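Side-chain contacts in ubiquitin-conjugating enzyme E2-21 kDa (Pichia angusta, PDB 5NL8), which transfers ubiquitin to other proteins through a cysteine thioester and is probably required for peroxisome biogenesis and for ubiquitination of the receptor PEX5: residues D76-K81 against W133-A138; G118-D123 against V140-L145; A160-L163 against T169-K172. All blocks are in the same frame, centred on the assembly; numbering follows the deposited sequence.

Interaction 1. Residues D76-K81 against W133-A138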
ATOM      1  N   ASP A  76      11.136 -10.256  12.763  1.00 77.82           N
ATOM      2  CA  ASP A  76      11.456  -9.244  11.768  1.00 63.17           C
ATOM      3  C   ASP A  76      10.195  -8.845  11.009  1.00 53.83           C
ATOM      4  O   ASP A  76       9.283  -9.654  10.851  1.00 47.22           O
ATOM      5  CB  ASP A  76      12.536  -9.753  10.810  1.00 64.37           C
ATOM      6  CG  ASP A  76      13.936  -9.472  11.315  1.00 74.50           C
ATOM      7  OD1 ASP A  76      14.132  -8.425  11.967  1.00 75.21           O
ATOM      8  OD2 ASP A  76      14.839 -10.297  11.064  1.00 83.56           O
ATOM      9  N   PRO A  77      10.135  -7.586  10.552  1.00 57.75           N
ATOM     10  CA  PRO A  77       8.947  -7.063   9.867  1.00 60.45           C
ATOM     11  C   PRO A  77       8.781  -7.611   8.453  1.00 51.22           C
ATOM     12  O   PRO A  77       9.754  -8.072   7.857  1.00 51.52           O
ATOM     13  CB  PRO A  77       9.206  -5.554   9.834  1.00 57.76           C
ATOM     14  CG  PRO A  77      10.688  -5.437   9.834  1.00 54.68           C
ATOM     15  CD  PRO A  77      11.177  -6.555  10.709  1.00 57.64           C
ATOM     16  N   PRO A  78       7.552  -7.569   7.920  1.00 43.42           N
ATOM     17  CA  PRO A  78       7.311  -7.960   6.527  1.00 43.92           C
ATOM     18  C   PRO A  78       7.963  -6.985   5.558  1.00 46.10           C
ATOM     19  O   PRO A  78       8.109  -5.809   5.894  1.00 44.38           O
ATOM     20  CB  PRO A  78       5.784  -7.904   6.396  1.00 43.78           C
ATOM     21  CG  PRO A  78       5.261  -7.890   7.802  1.00 41.61           C
ATOM     22  CD  PRO A  78       6.306  -7.210   8.618  1.00 37.34           C
ATOM     23  N   LYS A  79       8.358  -7.465   4.384  1.00 43.01           N
ATOM     24  CA  LYS A  79       8.805  -6.579   3.318  1.00 41.11           C
ATOM     25  C   LYS A  79       7.606  -6.268   2.435  1.00 46.96           C
ATOM     26  O   LYS A  79       6.884  -7.170   2.022  1.00 35.11           O
ATOM     27  CB  LYS A  79       9.937  -7.209   2.503  1.00 45.99           C
ATOM     28  CG  LYS A  79      11.268  -7.276   3.238  1.00 67.59           C
ATOM     29  CD  LYS A  79      12.355  -7.881   2.363  1.00 77.81           C
ATOM     30  CE  LYS A  79      13.617  -8.163   3.165  1.00 85.16           C
ATOM     31  NZ  LYS A  79      14.526  -9.108   2.455  1.00 90.71           N
ATOM     32  N   ILE A  80       7.377  -4.991   2.158  1.00 32.83           N
ATOM     33  CA  ILE A  80       6.157  -4.600   1.469  1.00 34.93           C
ATOM     34  C   ILE A  80       6.457  -3.694   0.284  1.00 33.70           C
ATOM     35  O   ILE A  80       7.324  -2.824   0.362  1.00 43.25           O
ATOM     36  CB  ILE A  80       5.182  -3.908   2.447  1.00 35.51           C
ATOM     37  CG1 ILE A  80       4.858  -4.858   3.602  1.00 40.61           C
ATOM     38  CG2 ILE A  80       3.915  -3.467   1.738  1.00 29.01           C
ATOM     39  CD1 ILE A  80       3.885  -4.320   4.617  1.00 48.15           C
ATOM     40  N   LYS A  81       5.754  -3.917  -0.823  1.00 33.41           N
ATOM     41  CA  LYS A  81       5.912  -3.060  -1.991  1.00 28.00           C
ATOM     42  C   LYS A  81       4.570  -2.747  -2.645  1.00 31.96           C
ATOM     43  O   LYS A  81       3.627  -3.529  -2.550  1.00 29.75           O
ATOM     44  CB  LYS A  81       6.850  -3.707  -3.018  1.00 24.85           C
ATOM     45  CG  LYS A  81       6.245  -4.894  -3.766  1.00 27.29           C
ATOM     46  CD  LYS A  81       7.159  -5.382  -4.888  1.00 42.17           C
ATOM     47  CE  LYS A  81       6.496  -6.489  -5.699  1.00 49.25           C
ATOM     48  NZ  LYS A  81       7.389  -7.030  -6.763  1.00 47.40           N
ATOM     49  N   TRP A 133       3.377  -6.210  16.939  1.00 53.87           N
ATOM     50  CA  TRP A 133       2.711  -5.763  15.720  1.00 59.86           C
ATOM     51  C   TRP A 133       2.101  -6.922  14.932  1.00 62.57           C
ATOM     52  O   TRP A 133       2.534  -8.069  15.046  1.00 62.02           O
ATOM     53  CB  TRP A 133       3.690  -4.994  14.830  1.00 64.02           C
ATOM     54  CG  TRP A 133       3.940  -3.579  15.269  1.00 65.35           C
ATOM     55  CD1 TRP A 133       4.349  -3.162  16.501  1.00 65.21           C
ATOM     56  CD2 TRP A 133       3.812  -2.399  14.468  1.00 55.47           C
ATOM     57  NE1 TRP A 133       4.475  -1.793  16.521  1.00 62.58           N
ATOM     58  CE2 TRP A 133       4.152  -1.300  15.285  1.00 60.86           C
ATOM     59  CE3 TRP A 133       3.440  -2.161  13.141  1.00 53.67           C
ATOM     60  CZ2 TRP A 133       4.130   0.012  14.819  1.00 60.89           C
ATOM     61  CZ3 TRP A 133       3.420  -0.856  12.679  1.00 52.48           C
ATOM     62  CH2 TRP A 133       3.762   0.213  13.516  1.00 65.44           C
ATOM     63  N   THR A 134       1.091  -6.601  14.131  1.00 54.21           N
ATOM     64  CA  THR A 134       0.410  -7.578  13.293  1.00 46.74           C
ATOM     65  C   THR A 134       0.452  -7.143  11.833  1.00 47.22           C
ATOM     66  O   THR A 134       1.021  -6.101  11.507  1.00 47.37           O
ATOM     67  CB  THR A 134      -1.054  -7.762  13.717  1.00 54.99           C
ATOM     68  OG1 THR A 134      -1.701  -8.681  12.828  1.00 85.78           O
ATOM     69  CG2 THR A 134      -1.784  -6.435  13.659  1.00 50.36           C
ATOM     70  N   LEU A 135      -0.154  -7.943  10.959  1.00 56.43           N
ATOM     71  CA  LEU A 135      -0.290  -7.576   9.553  1.00 56.23           C
ATOM     72  C   LEU A 135      -1.137  -6.316   9.413  1.00 49.04           C
ATOM     73  O   LEU A 135      -0.811  -5.405   8.636  1.00 48.15           O
ATOM     74  CB  LEU A 135      -0.921  -8.717   8.753  1.00 53.11           C
ATOM     75  CG  LEU A 135      -0.095  -9.990   8.568  1.00 62.05           C
ATOM     76  CD1 LEU A 135      -0.905 -11.054   7.842  1.00 59.72           C
ATOM     77  CD2 LEU A 135       1.186  -9.683   7.816  1.00 59.37           C
ATOM     78  N   GLN A 136      -2.224  -6.280  10.179  1.00 47.35           N
ATOM     79  CA  GLN A 136      -3.144  -5.151  10.166  1.00 51.89           C
ATOM     80  C   GLN A 136      -2.422  -3.851  10.509  1.00 42.91           C
ATOM     81  O   GLN A 136      -2.604  -2.833   9.837  1.00 51.23           O
ATOM     82  CB  GLN A 136      -4.300  -5.389  11.140  1.00 30.84           C
ATOM     83  CG  GLN A 136      -5.338  -4.279  11.138  1.00 45.33           C
ATOM     84  CD  GLN A 136      -6.437  -4.506  12.152  1.00 59.14           C
ATOM     85  OE1 GLN A 136      -6.616  -5.617  12.647  1.00 62.77           O
ATOM     86  NE2 GLN A 136      -7.177  -3.451  12.472  1.00 65.35           N
ATOM     87  N   SER A 137      -1.589  -3.894  11.542  1.00 42.52           N
ATOM     88  CA  SER A 137      -0.881  -2.701  11.983  1.00 42.85           C
ATOM     89  C   SER A 137       0.119  -2.242  10.924  1.00 41.72           C
ATOM     90  O   SER A 137       0.361  -1.048  10.770  1.00 39.00           O
ATOM     91  CB  SER A 137      -0.177  -2.948  13.322  1.00 48.87           C
ATOM     92  OG  SER A 137       0.578  -4.144  13.304  1.00 58.23           O
ATOM     93  N   ALA A 138       0.688  -3.188  10.184  1.00 40.69           N
ATOM     94  CA  ALA A 138       1.607  -2.845   9.103  1.00 45.59           C
ATOM     95  C   ALA A 138       0.870  -2.130   7.968  1.00 48.76           C
ATOM     96  O   ALA A 138       1.324  -1.085   7.469  1.00 42.94           O
ATOM     97  CB  ALA A 138       2.309  -4.090   8.586  1.00 45.50           C
TER
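P78 and I80 meet L135 and A138 in a buried, wholly apolar contact where the first turn of helix 135-147 settles on the edge strand 79-82 of the four-stranded sheet. It illustrates how a helix can be seated on a sheet by a few carbon tips while its polar end is secured separately. The seating is light: 114 Å² is buried in all, and the nearest alpha carbons, those of P78 and A138, stand 8.1 Å apart. The ring of P78 presents CG to CD2 of L135 at 4.5 Å. L135 reaches it with the end of its side chain, although its CB does not point at the strand. Two residues on from P78, I80 extends its long branch with CD1 anti to CA (chi2 -179°), and this methyl comes 4.3 Å from CB of A138, which faces the strand. P78 also rests on I67, I69 and W129, and I80 on I67, L125 and I142, so both residues belong to a wider apolar layer.

The polar work is done at the helix start. T134 occupies the N-cap, and its backbone N donates to OG of S137, three residues ahead, over 2.6 Å with an N-H...O angle of 152°. This is one half of a capping box. E13, from helix 6-21, takes the backbone N-H of L135 through OE1 and has a weak bond to OG1 of T134, which links the N-terminal helix to the cap.

P77 and P78 close the PxxPP sequence characteristic of E2 enzymes, and the meeting of P78 with the central helix belongs to the UBC fold, in which that helix lies against an antiparallel meander.

Interaction 2. Residues G118-D123 against V140-L145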
ATOM      1  N   GLY A 118       8.322  -0.140  -7.001  1.00 31.32           N
ATOM      2  CA  GLY A 118       7.253  -0.024  -6.028  1.00 25.69           C
ATOM      3  C   GLY A 118       7.713  -0.268  -4.603  1.00 33.17           C
ATOM      4  O   GLY A 118       6.919  -0.191  -3.663  1.00 32.20           O
ATOM      5  N   GLU A 119       9.000  -0.557  -4.442  1.00 28.39           N
ATOM      6  CA  GLU A 119       9.552  -0.870  -3.133  1.00 33.56           C
ATOM      7  C   GLU A 119       9.399   0.289  -2.153  1.00 36.09           C
ATOM      8  O   GLU A 119       9.654   1.448  -2.488  1.00 32.44           O
ATOM      9  CB  GLU A 119      11.031  -1.256  -3.247  1.00 41.09           C
ATOM     10  CG  GLU A 119      11.681  -1.601  -1.912  1.00 64.40           C
ATOM     11  CD  GLU A 119      13.138  -2.000  -2.049  1.00 85.51           C
ATOM     12  OE1 GLU A 119      13.672  -1.933  -3.177  1.00 91.60           O
ATOM     13  OE2 GLU A 119      13.749  -2.380  -1.027  1.00 84.92           O
ATOM     14  N   ILE A 120       8.959  -0.043  -0.944  1.00 38.12           N
ATOM     15  CA  ILE A 120       8.891   0.911   0.154  1.00 35.81           C
ATOM     16  C   ILE A 120      10.168   0.797   0.977  1.00 41.67           C
ATOM     17  O   ILE A 120      10.639  -0.310   1.245  1.00 55.67           O
ATOM     18  CB  ILE A 120       7.663   0.659   1.050  1.00 31.57           C
ATOM     19  CG1 ILE A 120       6.394   0.568   0.200  1.00 29.66           C
ATOM     20  CG2 ILE A 120       7.530   1.742   2.116  1.00 32.49           C
ATOM     21  CD1 ILE A 120       5.163   0.171   0.987  1.00 27.06           C
ATOM     22  N   CYS A 121      10.731   1.937   1.364  1.00 45.76           N
ATOM     23  CA  CYS A 121      11.984   1.959   2.112  1.00 52.64           C
ATOM     24  C   CYS A 121      11.881   1.152   3.408  1.00 53.43           C
ATOM     25  O   CYS A 121      10.941   1.323   4.188  1.00 45.98           O
ATOM     26  CB  CYS A 121      12.397   3.404   2.415  1.00 45.24           C
ATOM     27  SG  CYS A 121      14.134   3.606   2.880  1.00 63.17           S
ATOM     28  N   LEU A 122      12.856   0.271   3.621  1.00 58.13           N
ATOM     29  CA  LEU A 122      12.886  -0.619   4.780  1.00 59.37           C
ATOM     30  C   LEU A 122      12.921   0.140   6.108  1.00 65.18           C
ATOM     31  O   LEU A 122      12.504  -0.386   7.148  1.00 73.66           O
ATOM     32  CB  LEU A 122      14.094  -1.557   4.685  1.00 61.63           C
ATOM     33  CG  LEU A 122      14.104  -2.527   3.500  1.00 68.63           C
ATOM     34  CD1 LEU A 122      15.517  -3.006   3.204  1.00 69.98           C
ATOM     35  CD2 LEU A 122      13.182  -3.708   3.763  1.00 67.76           C
ATOM     36  N   ASP A 123      13.422   1.373   6.063  1.00 65.61           N
ATOM     37  CA  ASP A 123      13.508   2.234   7.240  1.00 67.01           C
ATOM     38  C   ASP A 123      12.163   2.384   7.934  1.00 54.77           C
ATOM     39  O   ASP A 123      12.073   2.281   9.156  1.00 55.78           O
ATOM     40  CB  ASP A 123      14.037   3.621   6.859  1.00 67.33           C
ATOM     41  CG  ASP A 123      15.511   3.611   6.504  1.00 78.90           C
ATOM     42  OD1 ASP A 123      16.044   2.527   6.187  1.00 83.77           O
ATOM     43  OD2 ASP A 123      16.133   4.694   6.532  1.00 79.91           O
ATOM     44  N   VAL A 140      -1.994  -0.498   8.176  1.00 30.71           N
ATOM     45  CA  VAL A 140      -2.355   0.798   8.740  1.00 29.43           C
ATOM     46  C   VAL A 140      -1.163   1.756   8.707  1.00 35.19           C
ATOM     47  O   VAL A 140      -1.310   2.928   8.363  1.00 42.40           O
ATOM     48  CB  VAL A 140      -2.874   0.651  10.186  1.00 31.89           C
ATOM     49  CG1 VAL A 140      -2.999   2.007  10.860  1.00 42.89           C
ATOM     50  CG2 VAL A 140      -4.211  -0.081  10.196  1.00 30.69           C
ATOM     51  N   ALA A 141       0.018   1.239   9.035  1.00 38.78           N
ATOM     52  CA  ALA A 141       1.249   2.023   9.005  1.00 34.64           C
ATOM     53  C   ALA A 141       1.541   2.575   7.612  1.00 37.58           C
ATOM     54  O   ALA A 141       2.011   3.704   7.470  1.00 39.01           O
ATOM     55  CB  ALA A 141       2.418   1.186   9.488  1.00 36.18           C
ATOM     56  N   ILE A 142       1.271   1.780   6.582  1.00 32.80           N
ATOM     57  CA  ILE A 142       1.510   2.254   5.215  1.00 34.90           C
ATOM     58  C   ILE A 142       0.492   3.316   4.788  1.00 36.11           C
ATOM     59  O   ILE A 142       0.847   4.320   4.136  1.00 37.18           O
ATOM     60  CB  ILE A 142       1.499   1.087   4.219  1.00 32.07           C
ATOM     61  CG1 ILE A 142       2.834   0.356   4.283  1.00 35.66           C
ATOM     62  CG2 ILE A 142       1.261   1.574   2.799  1.00 34.99           C
ATOM     63  CD1 ILE A 142       2.684  -1.122   4.260  1.00 54.29           C
ATOM     64  N   VAL A 143      -0.769   3.106   5.164  1.00 29.16           N
ATOM     65  CA  VAL A 143      -1.793   4.120   4.916  1.00 33.55           C
ATOM     66  C   VAL A 143      -1.406   5.439   5.599  1.00 33.34           C
ATOM     67  O   VAL A 143      -1.580   6.519   5.034  1.00 39.06           O
ATOM     68  CB  VAL A 143      -3.184   3.663   5.404  1.00 35.90           C
ATOM     69  CG1 VAL A 143      -4.203   4.780   5.236  1.00 37.97           C
ATOM     70  CG2 VAL A 143      -3.627   2.421   4.651  1.00 35.00           C
ATOM     71  N   VAL A 144      -0.869   5.340   6.811  1.00 39.55           N
ATOM     72  CA  VAL A 144      -0.345   6.502   7.520  1.00 37.93           C
ATOM     73  C   VAL A 144       0.783   7.150   6.723  1.00 43.30           C
ATOM     74  O   VAL A 144       0.821   8.370   6.559  1.00 46.00           O
ATOM     75  CB  VAL A 144       0.178   6.127   8.923  1.00 44.05           C
ATOM     76  CG1 VAL A 144       0.967   7.286   9.534  1.00 42.12           C
ATOM     77  CG2 VAL A 144      -0.969   5.707   9.835  1.00 39.38           C
ATOM     78  N   LEU A 145       1.696   6.318   6.225  1.00 40.24           N
ATOM     79  CA  LEU A 145       2.839   6.790   5.449  1.00 43.79           C
ATOM     80  C   LEU A 145       2.405   7.612   4.241  1.00 39.19           C
ATOM     81  O   LEU A 145       3.072   8.582   3.871  1.00 36.51           O
ATOM     82  CB  LEU A 145       3.702   5.614   4.988  1.00 38.84           C
ATOM     83  CG  LEU A 145       4.916   5.983   4.134  1.00 35.11           C
ATOM     84  CD1 LEU A 145       5.882   6.859   4.928  1.00 30.49           C
ATOM     85  CD2 LEU A 145       5.615   4.738   3.615  1.00 30.28           C
TER
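I120 turns CG1 in beside its backbone N (chi1 -51°), which leaves CG2 anti to that nitrogen, and an extended chi2 then carries CD1 onward; the two branches thus reach separate targets on segment 140-145 of helix 135-147. L145 answers with CG anti to its own backbone N (chi1 179°), a setting that carries the side chain toward the loop, where CD2 makes the contact. Here is a compact example of a beta-branched residue in a loop engaging two turns of a helix at once.

CD1 of I120 comes to CG1 of I142 at 4.0 Å, the two side chains crossing at a slant. On the other branch, CG2 of I120 lies 3.9 Å from CD2 of L145, and these two side chains run past one another in opposing directions. I142 and L145 are three residues apart and so share one face of the helix, which allows I120 to touch both. All three touching residues are buried and no hydrogen bond joins the segments, so the attachment rests on dispersion and exclusion of water. Its 110 Å² of buried surface is modest, yet I120 immediately precedes C121, the predicted thioester cysteine, whose CB is 7.0 Å from CD2 of L145. The contact thus lies right beside the predicted active site, on the same run of backbone.

Around it, I120 and I142 both lie on I80 and F82 of strand 79-82, and I142 reaches I50 of strand 45-51. C121 bonds through its backbone to N112, while the carbonyl of L145 accepts from H110 NE2. The side chain of I120 thereby joins an apolar layer between helix 135-147 and the sheet.

Interaction 3. Residues A160-L163 against T169-K172; sequences ANLL and TAYK
L162 meets both A170 and Y171, and with it the contact between helices 157-164 and 168-181 begins in earnest; A160, two residues earlier, directs its methyl away from the partner helix and packs on P154. The alpha carbons of L162 and Y171 are the nearest pair across the segments, 6.4 Å apart, in two successive helices joined by a short turn.

At L162 the side chain divides its work. CG sits beside the backbone N (chi1 -87°), from where the two methyls fork toward the second helix: CD2 nestles 3.8 Å from CB of A170, and CD1 comes within 4.1 Å of the backbone N of Y171. The CB of L162, meanwhile, lies near the plane of the Y171 ring, 4.4 Å from CD2 at the ring edge. The leucine thus fills the angle between the alanine methyl and the tyrosine.

Next comes L163, which takes a different course. Its CG is anti to the backbone N (chi1 -165°), and CD1 arrives over one face of the Y171 ring, 4.2 Å from CE2. The leucine and tyrosine side chains slant across each other. The ring consequently has two neighbouring leucines in two distinct relations, one at its edge and one on its face, which probably limit its rotation. Further apolar walls come from loops: Y171 also packs on P111 and P149.

In total 198 Å² is buried, with Y171 contributing the largest share. No hydrogen bond or salt bridge spans the segments; a polar tie nearby, N161 OD1 to K164 NZ, stays within the first helix. Cohesion between the helices here is therefore dispersive, and its specificity comes from shape, with one leucine fitted between alanine and ring edge and a methyl of the next over the aromatic face.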
ATOM      1  N   ALA A 160      10.335  14.009  -2.831  1.00 29.30           N
ATOM      2  CA  ALA A 160      10.940  14.381  -1.555  1.00 45.01           C
ATOM      3  C   ALA A 160      11.384  15.844  -1.545  1.00 47.76           C
ATOM      4  O   ALA A 160      11.217  16.540  -0.545  1.00 50.29           O
ATOM      5  CB  ALA A 160      12.116  13.471  -1.239  1.00 41.55           C
ATOM      6  N   ASN A 161      11.940  16.311  -2.658  1.00 38.15           N
ATOM      7  CA  ASN A 161      12.370  17.704  -2.754  1.00 39.49           C
ATOM      8  C   ASN A 161      11.197  18.667  -2.871  1.00 46.22           C
ATOM      9  O   ASN A 161      11.240  19.774  -2.330  1.00 43.41           O
ATOM     10  CB  ASN A 161      13.315  17.895  -3.940  1.00 38.36           C
ATOM     11  CG  ASN A 161      14.679  17.284  -3.697  1.00 46.33           C
ATOM     12  OD1 ASN A 161      15.046  16.989  -2.560  1.00 56.61           O
ATOM     13  ND2 ASN A 161      15.440  17.093  -4.768  1.00 51.70           N
ATOM     14  N   LEU A 162      10.156  18.252  -3.587  1.00 45.78           N
ATOM     15  CA  LEU A 162       8.936  19.045  -3.667  1.00 50.32           C
ATOM     16  C   LEU A 162       8.408  19.277  -2.262  1.00 54.43           C
ATOM     17  O   LEU A 162       8.010  20.388  -1.908  1.00 48.61           O
ATOM     18  CB  LEU A 162       7.877  18.351  -4.526  1.00 42.36           C
ATOM     19  CG  LEU A 162       7.930  18.611  -6.033  1.00 34.43           C
ATOM     20  CD1 LEU A 162       6.908  17.750  -6.742  1.00 40.02           C
ATOM     21  CD2 LEU A 162       7.703  20.083  -6.344  1.00 36.65           C
ATOM     22  N   LEU A 163       8.435  18.221  -1.455  1.00 56.66           N
ATOM     23  CA  LEU A 163       7.976  18.308  -0.078  1.00 49.21           C
ATOM     24  C   LEU A 163       8.925  19.162   0.768  1.00 47.47           C
ATOM     25  O   LEU A 163       8.486  19.928   1.625  1.00 53.06           O
ATOM     26  CB  LEU A 163       7.836  16.908   0.520  1.00 53.11           C
ATOM     27  CG  LEU A 163       7.042  16.797   1.821  1.00 68.96           C
ATOM     28  CD1 LEU A 163       5.554  16.929   1.540  1.00 73.95           C
ATOM     29  CD2 LEU A 163       7.344  15.481   2.517  1.00 62.01           C
ATOM     30  N   THR A 169       1.212  22.372  -3.951  1.00 48.73           N
ATOM     31  CA  THR A 169       0.362  22.353  -5.129  1.00 48.25           C
ATOM     32  C   THR A 169       0.914  21.428  -6.208  1.00 50.46           C
ATOM     33  O   THR A 169       0.165  20.675  -6.826  1.00 66.87           O
ATOM     34  CB  THR A 169       0.186  23.766  -5.712  1.00 59.66           C
ATOM     35  OG1 THR A 169      -0.310  24.645  -4.693  1.00 69.31           O
ATOM     36  CG2 THR A 169      -0.789  23.746  -6.880  1.00 59.96           C
ATOM     37  N   ALA A 170       2.224  21.479  -6.427  1.00 51.21           N
ATOM     38  CA  ALA A 170       2.854  20.656  -7.457  1.00 54.26           C
ATOM     39  C   ALA A 170       2.795  19.174  -7.083  1.00 47.89           C
ATOM     40  O   ALA A 170       2.529  18.317  -7.925  1.00 47.74           O
ATOM     41  CB  ALA A 170       4.290  21.095  -7.680  1.00 41.07           C
ATOM     42  N   TYR A 171       3.054  18.898  -5.810  1.00 47.90           N
ATOM     43  CA  TYR A 171       2.924  17.569  -5.219  1.00 44.09           C
ATOM     44  C   TYR A 171       1.535  16.982  -5.492  1.00 36.83           C
ATOM     45  O   TYR A 171       1.387  15.929  -6.142  1.00 42.37           O
ATOM     46  CB  TYR A 171       3.189  17.679  -3.714  1.00 38.96           C
ATOM     47  CG  TYR A 171       3.413  16.393  -2.956  1.00 37.50           C
ATOM     48  CD1 TYR A 171       2.344  15.657  -2.464  1.00 47.67           C
ATOM     49  CD2 TYR A 171       4.699  15.945  -2.680  1.00 36.30           C
ATOM     50  CE1 TYR A 171       2.548  14.492  -1.747  1.00 45.15           C
ATOM     51  CE2 TYR A 171       4.913  14.783  -1.965  1.00 33.25           C
ATOM     52  CZ  TYR A 171       3.833  14.059  -1.501  1.00 43.61           C
ATOM     53  OH  TYR A 171       4.038  12.902  -0.787  1.00 44.59           O
ATOM     54  N   LYS A 172       0.522  17.696  -5.004  1.00 40.58           N
ATOM     55  CA  LYS A 172      -0.874  17.309  -5.183  1.00 45.73           C
ATOM     56  C   LYS A 172      -1.228  17.095  -6.652  1.00 42.39           C
ATOM     57  O   LYS A 172      -1.854  16.097  -7.006  1.00 55.36           O
ATOM     58  CB  LYS A 172      -1.803  18.370  -4.582  1.00 60.23           C
ATOM     59  CG  LYS A 172      -1.962  18.301  -3.069  1.00 75.29           C
ATOM     60  CD  LYS A 172      -2.781  19.482  -2.555  1.00 86.74           C
ATOM     61  CE  LYS A 172      -2.790  19.546  -1.033  1.00 90.77           C
ATOM     62  NZ  LYS A 172      -3.121  18.232  -0.410  1.00 88.31           N
TER

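Overall arrangement
Followed from the N terminus, the chain first lays down 76-81, then 118-123, and only afterwards helix 135-147, which receives both. Interaction 1 closes a long loop from the edge strand to the start of that helix, and interaction 2 closes a shorter one from the loop carrying the predicted active-site cysteine to its middle. Their segments alternate, so the two contacts cross; with centres 9 Å apart they touch directly, W133 CZ3 lying 3.9 Å from A141 CB. Interaction 3 follows in series, a local closure between successive C-terminal helices about 18 Å from interaction 2, centre to centre. The first two unite sheet, that loop and central helix; the third joins helices 157-164 and 168-181.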